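Local coordinates for protein 2-dehydro-3-deoxy-d-gluconate/2-dehydro-3-deoxy-phosphogluconate aldolase (Picrophilus torridus, PDB 4UXD) that is an aldolase of the dihydrodipicolinate synthetase family, built as an eight-stranded beta/alpha barrel and assembled from four chains, at residues M24-L36 / N58-V70. Sequence-based numbering, arbitrary orientation.
Sequences MYKGIVCPMITPL and NVDYLFPMGSTGV
The ring of Tyr61 overlaps Tyr25, its CE2 lying 3.4 Å from Tyr25 CD1 at that ring's edge, with the two planes inclined at 51°. They meet at the N-terminal end of the two parallel strands, 27-31 and 61-63, of a beta-alpha-beta unit of the (beta/alpha)8 barrel, in which helix 44-56 makes the crossover. With CG anti to its carbonyl carbon (chi1 -57°), Tyr61 reaches back to bring CE1 against Lys26 O in the ring plane, while its CD1 packs on Val29 CG2. The Tyr25 hydroxyl is hydrogen-bonded to Asp150 of strand 150-155, tying this end of the barrel to another strand.

Asp60 OD2 accepts the amide of Ile28 on the anti side, 2.7 Å from Ile28 N and almost straight at 173°. Ile28 O in turn accepts from both Asp60 N and Tyr61 N. Gly27 suits its place because its positive phi and the nearby Asp60 carboxylate would crowd a beta carbon. Parallel pairing then continues through Cys30 N to Tyr61 O, Phe63 N to Cys30 O and Met32 N to Phe63 O. Val29, Pro31, Tyr61 and Phe63 share one sheet face, branched Val29 placing CG1 3.6 Å from Phe63 CB; Cys30 points the other way, toward Leu54 of helix 44-56.

Beyond the strands, unbranched Met32 turns at its last torsion and rests SD near Leu62 CB and Pro64 CB. Thr68 lays CG2 against Ile33 CG2, close to a bound glycerol that may mark the pocket at this barrel end. Two waters, both donating to Met32 O, take over beyond the last direct strand bond: one also bridges Phe63 O and Gly66 N, the other Met65 N and Thr34 OG1. That threonine hydroxyl donates in the carbonyl plane to a lone pair of Gly69 O, 2.9 Å from OG1.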
loop_
_atom_site.group_PDB
_atom_site.type_symbol
_atom_site.label_atom_id
_atom_site.label_comp_id
_atom_site.label_asym_id
_atom_site.label_seq_id
_atom_site.Cartn_x
_atom_site.Cartn_y
_atom_site.Cartn_z
ATOM N N MET A 24 2.764 38.380 3.909
ATOM C CA MET A 24 3.435 37.170 4.474
ATOM C C MET A 24 2.415 36.319 5.238
ATOM O O MET A 24 1.749 36.802 6.159
ATOM C CB MET A 24 4.592 37.577 5.388
ATOM C CG MET A 24 5.684 36.528 5.519
ATOM S SD MET A 24 7.045 37.081 6.584
ATOM C CE MET A 24 8.283 35.832 6.259
ATOM N N TYR A 25 2.286 35.057 4.835
ATOM C CA TYR A 25 1.332 34.154 5.461
ATOM C C TYR A 25 2.011 33.377 6.574
ATOM O O TYR A 25 3.094 32.831 6.396
ATOM C CB TYR A 25 0.725 33.193 4.437
ATOM C CG TYR A 25 -0.062 33.883 3.344
ATOM C CD1 TYR A 25 -1.347 34.347 3.575
ATOM C CD2 TYR A 25 0.483 34.063 2.078
ATOM C CE1 TYR A 25 -2.064 34.972 2.580
ATOM C CE2 TYR A 25 -0.229 34.693 1.080
ATOM C CZ TYR A 25 -1.498 35.149 1.338
ATOM O OH TYR A 25 -2.209 35.775 0.344
ATOM N N LYS A 26 1.368 33.353 7.731
ATOM C CA LYS A 26 1.873 32.632 8.887
ATOM C C LYS A 26 0.773 32.676 9.943
ATOM O O LYS A 26 -0.154 33.473 9.830
ATOM C CB LYS A 26 3.220 33.222 9.371
ATOM C CG LYS A 26 3.232 34.187 10.567
ATOM C CD LYS A 26 3.313 35.658 10.171
ATOM C CE LYS A 26 4.471 35.961 9.220
ATOM N NZ LYS A 26 5.689 35.141 9.475
ATOM N N GLY A 27 0.854 31.808 10.947
ATOM C CA GLY A 27 -0.173 31.744 11.976
ATOM C C GLY A 27 -1.143 30.582 11.808
ATOM O O GLY A 27 -0.817 29.566 11.189
ATOM N N ILE A 28 -2.346 30.753 12.351
ATOM C CA ILE A 28 -3.324 29.685 12.446
ATOM C C ILE A 28 -4.456 29.842 11.451
ATOM O O ILE A 28 -5.144 30.861 11.406
ATOM C CB ILE A 28 -3.902 29.608 13.860
ATOM C CG1 ILE A 28 -2.768 29.375 14.869
ATOM C CG2 ILE A 28 -4.970 28.496 13.963
ATOM C CD1 ILE A 28 -1.988 28.109 14.635
ATOM N N VAL A 29 -4.621 28.799 10.649
ATOM C CA VAL A 29 -5.603 28.742 9.585
ATOM C C VAL A 29 -6.690 27.758 9.972
ATOM O O VAL A 29 -6.372 26.602 10.246
ATOM C CB VAL A 29 -4.953 28.278 8.266
ATOM C CG1 VAL A 29 -5.986 28.188 7.138
ATOM C CG2 VAL A 29 -3.809 29.180 7.897
ATOM N N CYS A 30 -7.961 28.179 9.996
ATOM C CA CYS A 30 -9.039 27.203 10.207
ATOM C C CYS A 30 -9.560 26.602 8.902
ATOM O O CYS A 30 -10.163 27.298 8.089
ATOM C CB CYS A 30 -10.206 27.809 10.955
ATOM S SG CYS A 30 -11.602 26.646 11.052
ATOM N N PRO A 31 -9.339 25.293 8.698
ATOM C CA PRO A 31 -10.020 24.679 7.559
ATOM C C PRO A 31 -11.479 24.451 7.942
ATOM O O PRO A 31 -11.817 23.481 8.637
ATOM C CB PRO A 31 -9.247 23.381 7.340
ATOM C CG PRO A 31 -8.761 23.001 8.691
ATOM C CD PRO A 31 -8.628 24.298 9.507
ATOM N N MET A 32 -12.324 25.391 7.525
ATOM C CA MET A 32 -13.707 25.462 7.986
ATOM C C MET A 32 -14.526 24.244 7.593
ATOM O O MET A 32 -14.462 23.786 6.450
ATOM C CB MET A 32 -14.397 26.703 7.424
ATOM C CG MET A 32 -13.748 28.022 7.796
ATOM S SD MET A 32 -14.581 29.430 7.029
ATOM C CE MET A 32 -16.196 29.302 7.799
ATOM N N ILE A 33 -15.314 23.730 8.535
ATOM C CA ILE A 33 -16.399 22.843 8.148
ATOM C C ILE A 33 -17.434 23.673 7.407
ATOM O O ILE A 33 -17.511 24.890 7.572
ATOM C CB ILE A 33 -17.066 22.144 9.347
ATOM C CG1 ILE A 33 -17.595 23.180 10.344
ATOM C CG2 ILE A 33 -16.084 21.190 10.018
ATOM C CD1 ILE A 33 -18.511 22.602 11.389
ATOM N N THR A 34 -18.232 23.008 6.593
ATOM C CA THR A 34 -19.400 23.629 5.986
ATOM C C THR A 34 -20.669 23.199 6.742
ATOM O O THR A 34 -21.211 22.128 6.454
ATOM C CB THR A 34 -19.500 23.225 4.517
ATOM O OG1 THR A 34 -18.223 23.391 3.902
ATOM C CG2 THR A 34 -20.541 24.052 3.787
ATOM N N PRO A 35 -21.143 24.016 7.710
ATOM C CA PRO A 35 -22.285 23.579 8.529
ATOM C C PRO A 35 -23.520 23.227 7.696
ATOM O O PRO A 35 -23.796 23.914 6.710
ATOM C CB PRO A 35 -22.557 24.789 9.430
ATOM C CG PRO A 35 -21.268 25.511 9.498
ATOM C CD PRO A 35 -20.666 25.345 8.124
ATOM N N LEU A 36 -24.218 22.156 8.080
ATOM C CA LEU A 36 -25.381 21.668 7.343
ATOM C C LEU A 36 -26.639 21.541 8.215
ATOM O O LEU A 36 -26.579 21.186 9.403
ATOM C CB LEU A 36 -25.086 20.303 6.707
ATOM C CG LEU A 36 -23.853 20.128 5.813
ATOM C CD1 LEU A 36 -23.687 18.641 5.459
ATOM C CD2 LEU A 36 -23.942 20.988 4.545
ATOM N N ASN A 58 -9.472 34.169 17.711
ATOM C CA ASN A 58 -8.410 34.835 16.952
ATOM C C ASN A 58 -7.551 33.917 16.044
ATOM O O ASN A 58 -6.308 33.995 16.040
ATOM C CB ASN A 58 -7.504 35.594 17.922
ATOM C CG ASN A 58 -6.593 36.583 17.219
ATOM O OD1 ASN A 58 -6.981 37.207 16.228
ATOM N ND2 ASN A 58 -5.358 36.702 17.708
ATOM N N VAL A 59 -8.198 33.061 15.259
ATOM C CA VAL A 59 -7.489 32.415 14.169
ATOM C C VAL A 59 -7.132 33.550 13.213
ATOM O O VAL A 59 -7.765 34.607 13.252
ATOM C CB VAL A 59 -8.325 31.302 13.456
ATOM C CG1 VAL A 59 -8.866 30.284 14.464
ATOM C CG2 VAL A 59 -9.467 31.891 12.625
ATOM N N ASP A 60 -6.133 33.342 12.362
ATOM C CA ASP A 60 -5.668 34.387 11.452
ATOM C C ASP A 60 -6.275 34.285 10.056
ATOM O O ASP A 60 -6.430 35.285 9.375
ATOM C CB ASP A 60 -4.143 34.331 11.342
ATOM C CG ASP A 60 -3.474 34.304 12.688
ATOM O OD1 ASP A 60 -3.280 35.389 13.268
ATOM O OD2 ASP A 60 -3.156 33.201 13.175
ATOM N N TYR A 61 -6.582 33.067 9.619
ATOM C CA TYR A 61 -7.143 32.859 8.294
ATOM C C TYR A 61 -8.344 31.931 8.346
ATOM O O TYR A 61 -8.383 30.981 9.131
ATOM C CB TYR A 61 -6.101 32.286 7.336
ATOM C CG TYR A 61 -4.872 33.136 7.198
ATOM C CD1 TYR A 61 -3.803 32.980 8.062
ATOM C CD2 TYR A 61 -4.768 34.085 6.197
ATOM C CE1 TYR A 61 -2.670 33.753 7.935
ATOM C CE2 TYR A 61 -3.633 34.862 6.063
ATOM C CZ TYR A 61 -2.592 34.692 6.939
ATOM O OH TYR A 61 -1.457 35.462 6.827
ATOM N N LEU A 62 -9.328 32.253 7.510
ATOM C CA LEU A 62 -10.440 31.372 7.235
ATOM C C LEU A 62 -10.150 30.681 5.922
ATOM O O LEU A 62 -9.795 31.333 4.918
ATOM C CB LEU A 62 -11.765 32.128 7.141
ATOM C CG LEU A 62 -12.110 33.113 8.252
ATOM C CD1 LEU A 62 -13.588 33.496 8.149
ATOM C CD2 LEU A 62 -11.764 32.550 9.618
ATOM N N PHE A 63 -10.310 29.361 5.956
ATOM C CA PHE A 63 -10.092 28.499 4.813
ATOM C C PHE A 63 -11.382 27.732 4.535
ATOM O O PHE A 63 -11.527 26.583 4.936
ATOM C CB PHE A 63 -8.920 27.544 5.083
ATOM C CG PHE A 63 -8.708 26.500 4.018
ATOM C CD1 PHE A 63 -9.246 26.648 2.742
ATOM C CD2 PHE A 63 -7.969 25.360 4.302
ATOM C CE1 PHE A 63 -9.042 25.694 1.779
ATOM C CE2 PHE A 63 -7.767 24.403 3.339
ATOM C CZ PHE A 63 -8.297 24.572 2.074
ATOM N N PRO A 64 -12.320 28.364 3.831
ATOM C CA PRO A 64 -13.538 27.647 3.453
ATOM C C PRO A 64 -13.309 26.662 2.312
ATOM O O PRO A 64 -12.492 26.931 1.425
ATOM C CB PRO A 64 -14.481 28.776 3.021
ATOM C CG PRO A 64 -13.558 29.847 2.517
ATOM C CD PRO A 64 -12.334 29.766 3.374
ATOM N N MET A 65 -14.035 25.546 2.351
ATOM C CA MET A 65 -14.043 24.535 1.294
ATOM C C MET A 65 -12.676 23.863 1.117
ATOM O O MET A 65 -12.208 23.642 -0.000
ATOM C CB MET A 65 -14.526 25.148 -0.029
ATOM C CG MET A 65 -16.026 25.479 -0.051
ATOM S SD MET A 65 -17.085 24.011 0.046
ATOM C CE MET A 65 -18.694 24.774 0.263
ATOM N N GLY A 66 -12.036 23.557 2.241
ATOM C CA GLY A 66 -10.934 22.616 2.250
ATOM C C GLY A 66 -11.493 21.211 2.378
ATOM O O GLY A 66 -12.716 21.009 2.209
ATOM N N SER A 67 -10.612 20.256 2.684
ATOM C CA SER A 67 -10.999 18.867 2.893
ATOM C C SER A 67 -11.961 18.734 4.067
ATOM O O SER A 67 -12.939 17.992 4.010
ATOM C CB SER A 67 -9.767 17.986 3.139
ATOM O OG SER A 67 -8.903 17.954 2.009
ATOM N N THR A 68 -11.664 19.452 5.136
ATOM C CA THR A 68 -12.508 19.471 6.311
ATOM C C THR A 68 -13.899 19.960 5.943
ATOM O O THR A 68 -14.895 19.513 6.526
ATOM C CB THR A 68 -11.915 20.377 7.402
ATOM O OG1 THR A 68 -10.646 19.861 7.805
ATOM C CG2 THR A 68 -12.831 20.447 8.610
ATOM N N GLY A 69 -13.962 20.869 4.968
ATOM C CA GLY A 69 -15.227 21.414 4.498
ATOM C C GLY A 69 -15.938 20.553 3.466
ATOM O O GLY A 69 -16.937 20.983 2.874
ATOM N N VAL A 70 -15.422 19.336 3.288
ATOM C CA VAL A 70 -15.877 18.362 2.302
ATOM C C VAL A 70 -16.353 18.992 0.989
ATOM O O VAL A 70 -17.405 18.639 0.457
ATOM C CB VAL A 70 -16.998 17.428 2.897
ATOM C CG1 VAL A 70 -16.404 16.472 3.918
ATOM C CG2 VAL A 70 -18.131 18.183 3.524
HETATM O O HOH W 1 -15.717 25.183 4.413
HETATM O O HOH W 2 -12.207 23.794 4.848
#